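Local coordinates for envelope glycoprotein (Thogoto virus, PDB 5XEA), which probably attaches the virus to a host-cell receptor and later induces fusion of the virion with the host membrane, at residues G45-W50 and L81-S86; L71-S76 and G108-A113. All coordinates share one frame; numbering follows the deposited sequence.

Contact 1: G45-W50 and L81-S86; sequences GYRTAW and LLWGSS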
loop_
_atom_site.group_PDB
_atom_site.type_symbol
_atom_site.label_atom_id
_atom_site.label_comp_id
_atom_site.label_asym_id
_atom_site.label_seq_id
_atom_site.Cartn_x
_atom_site.Cartn_y
_atom_site.Cartn_z
ATOM N N GLY B 45 -21.744 15.562 -14.626
ATOM C CA GLY B 45 -22.702 16.584 -14.243
ATOM C C GLY B 45 -23.977 15.984 -13.692
ATOM O O GLY B 45 -24.393 14.891 -14.077
ATOM N N TYR B 46 -24.602 16.728 -12.771
ATOM C CA TYR B 46 -25.855 16.312 -12.157
ATOM C C TYR B 46 -26.828 17.477 -12.145
ATOM O O TYR B 46 -26.425 18.643 -12.135
ATOM C CB TYR B 46 -25.658 15.771 -10.718
ATOM C CG TYR B 46 -25.196 16.790 -9.698
ATOM C CD1 TYR B 46 -26.112 17.505 -8.926
ATOM C CD2 TYR B 46 -23.839 17.025 -9.496
ATOM C CE1 TYR B 46 -25.683 18.439 -8.001
ATOM C CE2 TYR B 46 -23.405 17.958 -8.576
ATOM C CZ TYR B 46 -24.325 18.662 -7.826
ATOM O OH TYR B 46 -23.871 19.587 -6.904
ATOM N N ARG B 47 -28.114 17.143 -12.145
ATOM C CA ARG B 47 -29.175 18.140 -12.052
ATOM C C ARG B 47 -30.432 17.448 -11.556
ATOM O O ARG B 47 -30.823 16.406 -12.097
ATOM C CB ARG B 47 -29.427 18.809 -13.403
ATOM C CG ARG B 47 -30.606 19.801 -13.425
ATOM C CD ARG B 47 -30.569 20.556 -14.745
ATOM N NE ARG B 47 -30.722 19.635 -15.863
ATOM C CZ ARG B 47 -30.510 19.943 -17.137
ATOM N NH1 ARG B 47 -30.137 21.170 -17.477
ATOM N NH2 ARG B 47 -30.689 19.012 -18.068
ATOM N N THR B 48 -31.059 18.033 -10.546
ATOM C CA THR B 48 -32.279 17.487 -9.963
ATOM C C THR B 48 -33.178 18.642 -9.553
ATOM O O THR B 48 -32.703 19.722 -9.177
ATOM C CB THR B 48 -31.925 16.572 -8.760
ATOM O OG1 THR B 48 -31.274 15.389 -9.241
ATOM C CG2 THR B 48 -33.133 16.180 -7.960
ATOM N N ALA B 49 -34.489 18.413 -9.632
ATOM C CA ALA B 49 -35.477 19.360 -9.136
ATOM C C ALA B 49 -36.187 18.779 -7.917
ATOM O O ALA B 49 -36.449 17.575 -7.861
ATOM C CB ALA B 49 -36.501 19.710 -10.229
ATOM N N TRP B 50 -36.443 19.623 -6.924
ATOM C CA TRP B 50 -37.425 19.349 -5.872
ATOM C C TRP B 50 -38.730 20.009 -6.282
ATOM O O TRP B 50 -38.765 21.224 -6.489
ATOM C CB TRP B 50 -36.983 19.887 -4.507
ATOM C CG TRP B 50 -38.014 19.768 -3.407
ATOM C CD1 TRP B 50 -38.755 20.784 -2.864
ATOM C CD2 TRP B 50 -38.426 18.569 -2.727
ATOM N NE1 TRP B 50 -39.596 20.290 -1.888
ATOM C CE2 TRP B 50 -39.412 18.937 -1.786
ATOM C CE3 TRP B 50 -38.052 17.223 -2.820
ATOM C CZ2 TRP B 50 -40.027 18.007 -0.932
ATOM C CZ3 TRP B 50 -38.673 16.294 -1.980
ATOM C CH2 TRP B 50 -39.654 16.698 -1.044
ATOM N N LEU B 81 -21.284 18.598 -22.548
ATOM C CA LEU B 81 -20.185 19.242 -23.257
ATOM C C LEU B 81 -20.151 20.742 -22.983
ATOM O O LEU B 81 -19.092 21.309 -22.689
ATOM C CB LEU B 81 -20.294 18.957 -24.756
ATOM C CG LEU B 81 -19.723 17.605 -25.198
ATOM C CD1 LEU B 81 -20.190 17.225 -26.597
ATOM C CD2 LEU B 81 -18.194 17.605 -25.132
ATOM N N LEU B 82 -21.311 21.404 -23.043
ATOM C CA LEU B 82 -21.337 22.836 -22.778
ATOM C C LEU B 82 -21.034 23.128 -21.315
ATOM O O LEU B 82 -20.347 24.108 -21.000
ATOM C CB LEU B 82 -22.689 23.420 -23.189
ATOM C CG LEU B 82 -22.939 24.893 -22.849
ATOM C CD1 LEU B 82 -21.847 25.797 -23.400
ATOM C CD2 LEU B 82 -24.324 25.335 -23.353
ATOM N N TRP B 83 -21.530 22.281 -20.405
ATOM C CA TRP B 83 -21.229 22.470 -18.989
ATOM C C TRP B 83 -19.735 22.368 -18.733
ATOM O O TRP B 83 -19.159 23.198 -18.020
ATOM C CB TRP B 83 -21.967 21.433 -18.136
ATOM C CG TRP B 83 -23.470 21.587 -18.042
ATOM C CD1 TRP B 83 -24.286 22.355 -18.835
ATOM C CD2 TRP B 83 -24.330 20.930 -17.097
ATOM N NE1 TRP B 83 -25.598 22.209 -18.436
ATOM C CE2 TRP B 83 -25.649 21.347 -17.369
ATOM C CE3 TRP B 83 -24.109 20.033 -16.045
ATOM C CZ2 TRP B 83 -26.744 20.891 -16.634
ATOM C CZ3 TRP B 83 -25.201 19.581 -15.310
ATOM C CH2 TRP B 83 -26.501 20.018 -15.609
ATOM N N GLY B 84 -19.090 21.356 -19.313
ATOM C CA GLY B 84 -17.664 21.165 -19.076
ATOM C C GLY B 84 -16.822 22.338 -19.549
ATOM O O GLY B 84 -15.936 22.818 -18.831
ATOM N N SER B 85 -17.096 22.827 -20.759
ATOM C CA SER B 85 -16.316 23.947 -21.279
ATOM C C SER B 85 -16.614 25.235 -20.520
ATOM O O SER B 85 -15.689 25.961 -20.137
ATOM C CB SER B 85 -16.575 24.124 -22.776
ATOM O OG SER B 85 -17.947 23.964 -23.075
ATOM N N SER B 86 -17.891 25.526 -20.260
ATOM C CA SER B 86 -18.228 26.751 -19.541
ATOM C C SER B 86 -17.920 26.666 -18.054
ATOM O O SER B 86 -17.778 27.707 -17.407
ATOM C CB SER B 86 -19.709 27.085 -19.726
ATOM O OG SER B 86 -20.523 26.017 -19.268
#

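Contact 2: L71-S76 and G108-A113; sequences LHYPPS and GQLDPA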
loop_
_atom_site.group_PDB
_atom_site.type_symbol
_atom_site.label_atom_id
_atom_site.label_comp_id
_atom_site.label_asym_id
_atom_site.label_seq_id
_atom_site.Cartn_x
_atom_site.Cartn_y
_atom_site.Cartn_z
ATOM N N LEU B 71 -37.037 15.076 -8.754
ATOM C CA LEU B 71 -37.126 14.656 -10.148
ATOM C C LEU B 71 -35.773 14.874 -10.803
ATOM O O LEU B 71 -35.258 15.996 -10.797
ATOM C CB LEU B 71 -38.221 15.446 -10.880
ATOM C CG LEU B 71 -39.623 15.257 -10.327
ATOM C CD1 LEU B 71 -40.593 16.190 -11.034
ATOM C CD2 LEU B 71 -40.058 13.804 -10.477
ATOM N N HIS B 72 -35.190 13.819 -11.358
ATOM C CA HIS B 72 -33.853 13.918 -11.944
ATOM C C HIS B 72 -33.917 14.402 -13.388
ATOM O O HIS B 72 -34.743 13.923 -14.166
ATOM C CB HIS B 72 -33.156 12.572 -11.879
ATOM C CG HIS B 72 -32.992 12.068 -10.484
ATOM N ND1 HIS B 72 -32.490 12.858 -9.470
ATOM C CD2 HIS B 72 -33.283 10.868 -9.927
ATOM C CE1 HIS B 72 -32.467 12.159 -8.348
ATOM N NE2 HIS B 72 -32.937 10.948 -8.600
ATOM N N TYR B 73 -33.045 15.352 -13.739
ATOM C CA TYR B 73 -32.903 15.840 -15.112
ATOM C C TYR B 73 -31.432 15.806 -15.514
ATOM O O TYR B 73 -30.821 16.852 -15.758
ATOM C CB TYR B 73 -33.455 17.259 -15.267
ATOM C CG TYR B 73 -34.940 17.384 -15.024
ATOM C CD1 TYR B 73 -35.842 17.405 -16.087
ATOM C CD2 TYR B 73 -35.443 17.497 -13.728
ATOM C CE1 TYR B 73 -37.208 17.526 -15.866
ATOM C CE2 TYR B 73 -36.786 17.601 -13.502
ATOM C CZ TYR B 73 -37.674 17.620 -14.572
ATOM O OH TYR B 73 -39.029 17.739 -14.332
ATOM N N PRO B 74 -30.835 14.622 -15.594
ATOM C CA PRO B 74 -29.417 14.537 -15.920
ATOM C C PRO B 74 -29.144 15.215 -17.250
ATOM O O PRO B 74 -29.975 15.140 -18.165
ATOM C CB PRO B 74 -29.166 13.023 -16.003
ATOM C CG PRO B 74 -30.506 12.470 -16.374
ATOM C CD PRO B 74 -31.484 13.299 -15.600
ATOM N N PRO B 75 -28.012 15.908 -17.389
ATOM C CA PRO B 75 -27.738 16.612 -18.650
ATOM C C PRO B 75 -27.559 15.643 -19.805
ATOM O O PRO B 75 -27.056 14.529 -19.646
ATOM C CB PRO B 75 -26.446 17.389 -18.361
ATOM C CG PRO B 75 -25.793 16.638 -17.227
ATOM C CD PRO B 75 -26.903 16.036 -16.417
ATOM N N SER B 76 -28.026 16.072 -20.972
ATOM C CA SER B 76 -27.744 15.388 -22.220
ATOM C C SER B 76 -26.256 15.505 -22.549
ATOM O O SER B 76 -25.519 16.307 -21.965
ATOM C CB SER B 76 -28.565 15.997 -23.353
ATOM O OG SER B 76 -28.094 17.314 -23.587
ATOM N N GLY B 108 -47.155 19.787 -15.748
ATOM C CA GLY B 108 -46.558 19.711 -17.067
ATOM C C GLY B 108 -45.042 19.737 -17.090
ATOM O O GLY B 108 -44.398 19.838 -16.044
ATOM N N GLN B 109 -44.465 19.671 -18.290
ATOM C CA GLN B 109 -43.032 19.465 -18.435
ATOM C C GLN B 109 -42.255 20.684 -17.956
ATOM O O GLN B 109 -42.571 21.823 -18.314
ATOM C CB GLN B 109 -42.692 19.161 -19.895
ATOM C CG GLN B 109 -42.038 17.796 -20.125
ATOM C CD GLN B 109 -41.286 17.720 -21.448
ATOM O OE1 GLN B 109 -41.885 17.768 -22.524
ATOM N NE2 GLN B 109 -39.964 17.602 -21.371
ATOM N N LEU B 110 -41.225 20.444 -17.147
ATOM C CA LEU B 110 -40.335 21.505 -16.689
ATOM C C LEU B 110 -39.157 21.632 -17.643
ATOM O O LEU B 110 -38.615 20.629 -18.112
ATOM C CB LEU B 110 -39.819 21.230 -15.273
ATOM C CG LEU B 110 -40.869 20.937 -14.210
ATOM C CD1 LEU B 110 -40.196 20.745 -12.859
ATOM C CD2 LEU B 110 -41.908 22.069 -14.184
ATOM N N ASP B 111 -38.776 22.875 -17.939
ATOM C CA ASP B 111 -37.597 23.144 -18.749
ATOM C C ASP B 111 -36.402 23.256 -17.810
ATOM O O ASP B 111 -36.334 24.215 -17.020
ATOM C CB ASP B 111 -37.776 24.421 -19.563
ATOM C CG ASP B 111 -36.498 24.862 -20.271
ATOM O OD1 ASP B 111 -35.511 24.090 -20.321
ATOM O OD2 ASP B 111 -36.477 26.001 -20.787
ATOM N N PRO B 112 -35.447 22.330 -17.860
ATOM C CA PRO B 112 -34.357 22.316 -16.879
ATOM C C PRO B 112 -33.161 23.178 -17.245
ATOM O O PRO B 112 -32.166 23.143 -16.517
ATOM C CB PRO B 112 -33.967 20.833 -16.858
ATOM C CG PRO B 112 -34.210 20.375 -18.270
ATOM C CD PRO B 112 -35.408 21.163 -18.758
ATOM N N ALA B 113 -33.221 23.953 -18.329
ATOM C CA ALA B 113 -32.065 24.714 -18.801
ATOM C C ALA B 113 -32.467 26.176 -19.073
ATOM O O ALA B 113 -32.459 26.646 -20.211
ATOM C CB ALA B 113 -31.479 24.050 -20.054
HETATM O O HOH W 1 -40.685 17.761 -16.326
#

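Contact 1: G45-W50 and L81-S86
Trp83 laid rim-first against Gly45, Tyr46 and Arg47 makes this a buried helix-on-sheet contact, in which the short helix 77-86 sends one large side chain onto the long strand 40-56 of a large antiparallel sheet. The two segment axes stay 10.2 Å apart and run at 114° to each other, so a single indole bridges most of the gap. Its CG stands anti to the carbonyl carbon, and the six-membered ring leads toward the strand. Gly45 has no side chain where the ring comes in, and at this near end Trp83 CZ3 lies 4.0 Å from Gly45 CA. Further along the rim, Trp83 CZ3 comes 3.5 Å from the carbonyl oxygen O of Tyr46, while Tyr46 CB leaves its backbone pointing away from the helix. The third partner is Arg47, whose CG is anti to the backbone N (chi1 176°) and whose chain then bends at chi3. Arg47 CB sits in the plane of the indole, 3.9 Å from Trp83 CH2, and Arg47 NH1 comes 3.5 Å from Trp83 CZ2. The guanidinium therefore shows a face to the indole edge, with the planes 87° apart, an arrangement distinct from a cation-pi stack over the ring. No hydrogen bond crosses between the segments; among the polar partners of the guanidinium are Tyr73 O, bonded to NE, and Glu79 of the same helix as Trp83, a salt bridge through NH1. Around this core, Trp83 also meets the ring of Trp116 and touches Pro75 and strand 89-91, whereas strand 40-56 pairs with strands 65-72, 133-156 and 187-192.

Contact 2: L71-S76 and G108-A113
Tyr73 and Pro112 mark the closest backbone approach, 6.9 Å between their CA atoms, where the chain leaving strand 65-72 passes the irregular loop that precedes strand 115-117. Tyr73 supplies nearly all of what the first segment brings to the contact. Its CG lies anti to the carbonyl carbon (chi1 -64°), which sends the phenol along the loop, so that the root of the side chain meets Pro112 and its end meets Leu110. Tyr73 CB packs 3.9 Å from Pro112 CB, and Pro112 CG also lies 4.0 Å from Tyr73 CD1; the two side chains cross at about a right angle. At the far end Tyr73 OH sits among the aliphatic carbons of Leu110, with Leu110 CD1 at 3.5 Å. That hydroxyl is not left to hydrocarbon alone: a water in the plane of the phenol ring lies 2.6 Å from Tyr73 OH and accepts a hydrogen bond from Leu110 N at 2.9 Å. The loop also braces itself, for Asp111 OD1 accepts from Ala113 N at 3.0 Å, closing an Asx turn around Pro112. Trp140 of strand 133-156 meets the Tyr73 ring and is touched by Leu110 and Pro112 as well, tying the loop to the sheet. No direct hydrogen bond joins the two segments, so the chemistry is that of apolar packing at the surface, supplemented by one water that links the phenol hydroxyl to the loop backbone.

Contact 1 and contact 2 lie about 11 Å apart, centre to centre, and share the pairing of strands 40-56 and 65-72. Ala49 O and Leu71 N, 2.7 Å apart, probably form one of the backbone hydrogen bonds of that pairing. Arg47 joins the two contacts: besides the bond of its NE to Tyr73 O (2.8 Å), Arg47 NH1 packs 3.0 Å from Pro112 O. One arginine thus touches the helix, the strand exit and the loop. Along the chain the segments of the two contacts alternate. A bound N-acetylglucosamine lies about 13 Å from the Tyr46 side chain.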